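Local structure of replication protein (Sphinx1.76-related DNA, 6H24) at residues Ile4-Ala9 against Arg77-Gln82. The protein is the WH1 winged-helix domain of a plasmid-type replication initiator protein, and the full-length protein probably takes part in starting DNA replication. Residues are numbered along the deposited sequence; the frame is centred on the assembly and turned at random.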
ATOM      1  N   ILE A   4      -3.241 -20.920  -2.756  1.00 33.72           N
ATOM      2  CA  ILE A   4      -4.672 -21.205  -2.731  1.00 35.62           C
ATOM      3  C   ILE A   4      -5.355 -20.417  -1.620  1.00 33.58           C
ATOM      4  O   ILE A   4      -6.455 -19.884  -1.808  1.00 32.63           O
ATOM      5  CB  ILE A   4      -4.910 -22.719  -2.572  1.00 38.88           C
ATOM      6  N   VAL A   5      -4.706 -20.295  -0.461  1.00 33.49           N
ATOM      7  CA  VAL A   5      -5.316 -19.577   0.653  1.00 33.52           C
ATOM      8  C   VAL A   5      -5.465 -18.098   0.314  1.00 30.92           C
ATOM      9  O   VAL A   5      -6.512 -17.490   0.574  1.00 29.96           O
ATOM     10  CB  VAL A   5      -4.497 -19.783   1.940  1.00 35.78           C
ATOM     11  CG1 VAL A   5      -5.064 -18.947   3.071  1.00 35.32           C
ATOM     12  CG2 VAL A   5      -4.513 -21.248   2.346  1.00 39.19           C
ATOM     13  N   LYS A   6      -4.410 -17.483  -0.232  1.00 29.53           N
ATOM     14  CA  LYS A   6      -4.490 -16.060  -0.562  1.00 27.23           C
ATOM     15  C   LYS A   6      -5.514 -15.824  -1.668  1.00 26.73           C
ATOM     16  O   LYS A   6      -6.305 -14.879  -1.597  1.00 25.73           O
ATOM     17  CB  LYS A   6      -3.110 -15.511  -0.931  1.00 27.76           C
ATOM     18  CG  LYS A   6      -3.112 -13.992  -1.163  1.00 27.01           C
ATOM     19  CD  LYS A   6      -1.727 -13.397  -1.464  1.00 28.47           C
ATOM     20  CE  LYS A   6      -1.037 -13.965  -2.680  1.00 29.98           C
ATOM     21  NZ  LYS A   6       0.197 -13.170  -2.941  1.00 32.04           N
ATOM     22  N   ASP A   7      -5.497 -16.669  -2.706  1.00 27.84           N
ATOM     23  CA  ASP A   7      -6.475 -16.576  -3.787  1.00 28.34           C
ATOM     24  C   ASP A   7      -7.889 -16.608  -3.218  1.00 28.22           C
ATOM     25  O   ASP A   7      -8.722 -15.748  -3.531  1.00 27.67           O
ATOM     26  CB  ASP A   7      -6.227 -17.742  -4.757  1.00 30.53           C
ATOM     27  CG  ASP A   7      -7.084 -17.698  -6.025  1.00 32.88           C
ATOM     28  OD1 ASP A   7      -8.268 -17.311  -5.968  1.00 34.55           O
ATOM     29  OD2 ASP A   7      -6.568 -18.107  -7.096  1.00 35.71           O
ATOM     30  N   ASN A   8      -8.152 -17.560  -2.318  1.00 29.07           N
ATOM     31  CA  ASN A   8      -9.468 -17.671  -1.701  1.00 29.97           C
ATOM     32  C   ASN A   8      -9.829 -16.405  -0.940  1.00 28.44           C
ATOM     33  O   ASN A   8     -10.955 -15.903  -1.041  1.00 28.75           O
ATOM     34  CB  ASN A   8      -9.500 -18.864  -0.749  1.00 33.61           C
ATOM     35  CG  ASN A   8      -9.547 -20.187  -1.471  1.00 40.21           C
ATOM     36  OD1 ASN A   8      -9.832 -20.249  -2.668  1.00 44.02           O
ATOM     37  ND2 ASN A   8      -9.281 -21.262  -0.742  1.00 42.53           N
ATOM     38  N   ALA A   9      -8.895 -15.897  -0.133  1.00 27.33           N
ATOM     39  CA  ALA A   9      -9.178 -14.705   0.660  1.00 26.46           C
ATOM     40  C   ALA A   9      -9.463 -13.509  -0.237  1.00 24.89           C
ATOM     41  O   ALA A   9     -10.382 -12.724   0.031  1.00 24.57           O
ATOM     42  CB  ALA A   9      -8.014 -14.409   1.604  1.00 26.40           C
ATOM     43  N   ARG A  77      -9.925  -0.236   1.275  1.00 19.61           N
ATOM     44  CA  ARG A  77     -10.183  -1.635   1.582  1.00 21.29           C
ATOM     45  C   ARG A  77      -8.917  -2.377   2.017  1.00 21.39           C
ATOM     46  O   ARG A  77      -7.786  -1.960   1.751  1.00 21.42           O
ATOM     47  CB  ARG A  77     -10.799  -2.323   0.365  1.00 20.75           C
ATOM     48  CG  ARG A  77     -12.112  -1.687  -0.072  1.00 21.08           C
ATOM     49  CD  ARG A  77     -12.828  -2.531  -1.092  1.00 20.42           C
ATOM     50  NE  ARG A  77     -14.011  -1.846  -1.589  1.00 20.83           N
ATOM     51  CZ  ARG A  77     -15.195  -1.874  -0.993  1.00 21.44           C
ATOM     52  NH1 ARG A  77     -15.363  -2.568   0.126  1.00 24.31           N
ATOM     53  NH2 ARG A  77     -16.215  -1.207  -1.512  1.00 22.26           N
ATOM     54  N   GLN A  78      -9.137  -3.511   2.681  1.00 21.95           N
ATOM     55  CA  GLN A  78      -8.067  -4.392   3.134  1.00 21.01           C
ATOM     56  C   GLN A  78      -8.587  -5.824   3.140  1.00 21.34           C
ATOM     57  O   GLN A  78      -9.798  -6.067   3.155  1.00 22.16           O
ATOM     58  CB  GLN A  78      -7.566  -3.986   4.529  1.00 22.32           C
ATOM     59  CG  GLN A  78      -8.614  -4.075   5.636  1.00 23.96           C
ATOM     60  CD  GLN A  78      -8.091  -3.603   6.987  1.00 28.80           C
ATOM     61  OE1 GLN A  78      -7.769  -4.411   7.858  1.00 33.92           O
ATOM     62  NE2 GLN A  78      -7.988  -2.294   7.156  1.00 30.03           N
ATOM     63  N   PHE A  79      -7.655  -6.777   3.103  1.00 21.04           N
ATOM     64  CA  PHE A  79      -7.995  -8.190   3.268  1.00 21.65           C
ATOM     65  C   PHE A  79      -6.872  -8.889   4.027  1.00 22.52           C
ATOM     66  O   PHE A  79      -5.730  -8.419   4.062  1.00 22.25           O
ATOM     67  CB  PHE A  79      -8.271  -8.871   1.912  1.00 22.37           C
ATOM     68  CG  PHE A  79      -7.063  -9.012   1.024  1.00 23.37           C
ATOM     69  CD1 PHE A  79      -6.570  -7.930   0.309  1.00 23.87           C
ATOM     70  CD2 PHE A  79      -6.459 -10.246   0.856  1.00 25.74           C
ATOM     71  CE1 PHE A  79      -5.467  -8.072  -0.519  1.00 24.32           C
ATOM     72  CE2 PHE A  79      -5.362 -10.395   0.028  1.00 26.03           C
ATOM     73  CZ  PHE A  79      -4.870  -9.313  -0.664  1.00 24.98           C
ATOM     74  N   SER A  80      -7.216 -10.019   4.649  1.00 23.64           N
ATOM     75  CA  SER A  80      -6.310 -10.729   5.541  1.00 23.97           C
ATOM     76  C   SER A  80      -6.221 -12.200   5.157  1.00 23.18           C
ATOM     77  O   SER A  80      -7.168 -12.781   4.616  1.00 23.25           O
ATOM     78  CB  SER A  80      -6.761 -10.608   6.999  1.00 28.57           C
ATOM     79  OG  SER A  80      -6.744  -9.255   7.419  1.00 30.26           O
ATOM     80  N   TYR A  81      -5.062 -12.792   5.440  1.00 23.83           N
ATOM     81  CA  TYR A  81      -4.794 -14.193   5.124  1.00 24.47           C
ATOM     82  C   TYR A  81      -3.514 -14.585   5.854  1.00 24.38           C
ATOM     83  O   TYR A  81      -2.831 -13.740   6.434  1.00 24.35           O
ATOM     84  CB  TYR A  81      -4.668 -14.407   3.607  1.00 24.03           C
ATOM     85  CG  TYR A  81      -3.539 -13.617   2.991  1.00 24.40           C
ATOM     86  CD1 TYR A  81      -3.711 -12.286   2.643  1.00 24.18           C
ATOM     87  CD2 TYR A  81      -2.292 -14.199   2.761  1.00 24.17           C
ATOM     88  CE1 TYR A  81      -2.683 -11.547   2.094  1.00 23.93           C
ATOM     89  CE2 TYR A  81      -1.255 -13.463   2.208  1.00 24.26           C
ATOM     90  CZ  TYR A  81      -1.460 -12.134   1.884  1.00 24.02           C
ATOM     91  OH  TYR A  81      -0.445 -11.386   1.340  1.00 25.11           O
ATOM     92  N   GLN A  82      -3.163 -15.865   5.779  1.00 25.10           N
ATOM     93  CA  GLN A  82      -1.966 -16.361   6.439  1.00 25.86           C
ATOM     94  C   GLN A  82      -1.015 -16.921   5.385  1.00 25.71           C
ATOM     95  O   GLN A  82      -1.446 -17.403   4.333  1.00 27.48           O
ATOM     96  CB  GLN A  82      -2.261 -17.463   7.472  1.00 33.34           C
ATOM     97  CG  GLN A  82      -3.017 -17.044   8.722  1.00 43.32           C
ATOM     98  CD  GLN A  82      -3.370 -18.244   9.588  1.00 56.39           C
ATOM     99  OE1 GLN A  82      -4.528 -18.452   9.950  1.00 62.62           O
ATOM    100  NE2 GLN A  82      -2.361 -19.044   9.924  1.00 60.77           N
TER
HETATM  101  O   HOH W   1       1.433 -12.431  -0.290  1.00 26.35           O
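K6, in segment 4-9 of helix 2-14, lies along the aromatic ring of Y81, in segment 77-82 on strand 78-85. The two side chains, both buried in a contact that is only partly so, run side by side in the same direction. With CG anti to the backbone N (chi1 -175°), K6 lies over one ring face, its CG 3.8 Å from the centroid of the Y81 ring and almost on the normal, a CH-pi contact. One carbon further on, K6 CD passes 3.6 Å from Y81 CZ, and a bend at chi3 (59°) then sets the course of the amino end. There K6 NZ gives a hydrogen bond to a water 3.0 Å away, which is also hydrogen-bonded to Y81 OH, while a second bond from the amino group goes to the carbonyl of A116. K6 thus illustrates how a lysine can pack through its methylenes while its polar end is satisfied separately. Y81 itself takes the crowded chi1 position (61°), with CG between backbone N and carbonyl carbon. An alanine here would remove the ring and its hydroxyl, and would probably leave the K6 methylenes less well packed and the water less firmly held. One turn along the helix, A9 points at the strand, its CB 3.5 Å from S80 O and also against Y81 CB. F79, on the same strand face, meets K6 CG at its ring edge and packs on L10 and A13. No direct hydrogen bond joins the segments, whose axes run nearly antiparallel, 8.0 Å apart. The contact packs the N-terminal helix of the WH1 domain along one face of the antiparallel hairpin 78-85/88-95, where backbone hydrogen bonds join Y81 to I92 and F79 to S94, and Q99 of the second subunit packs against Y81.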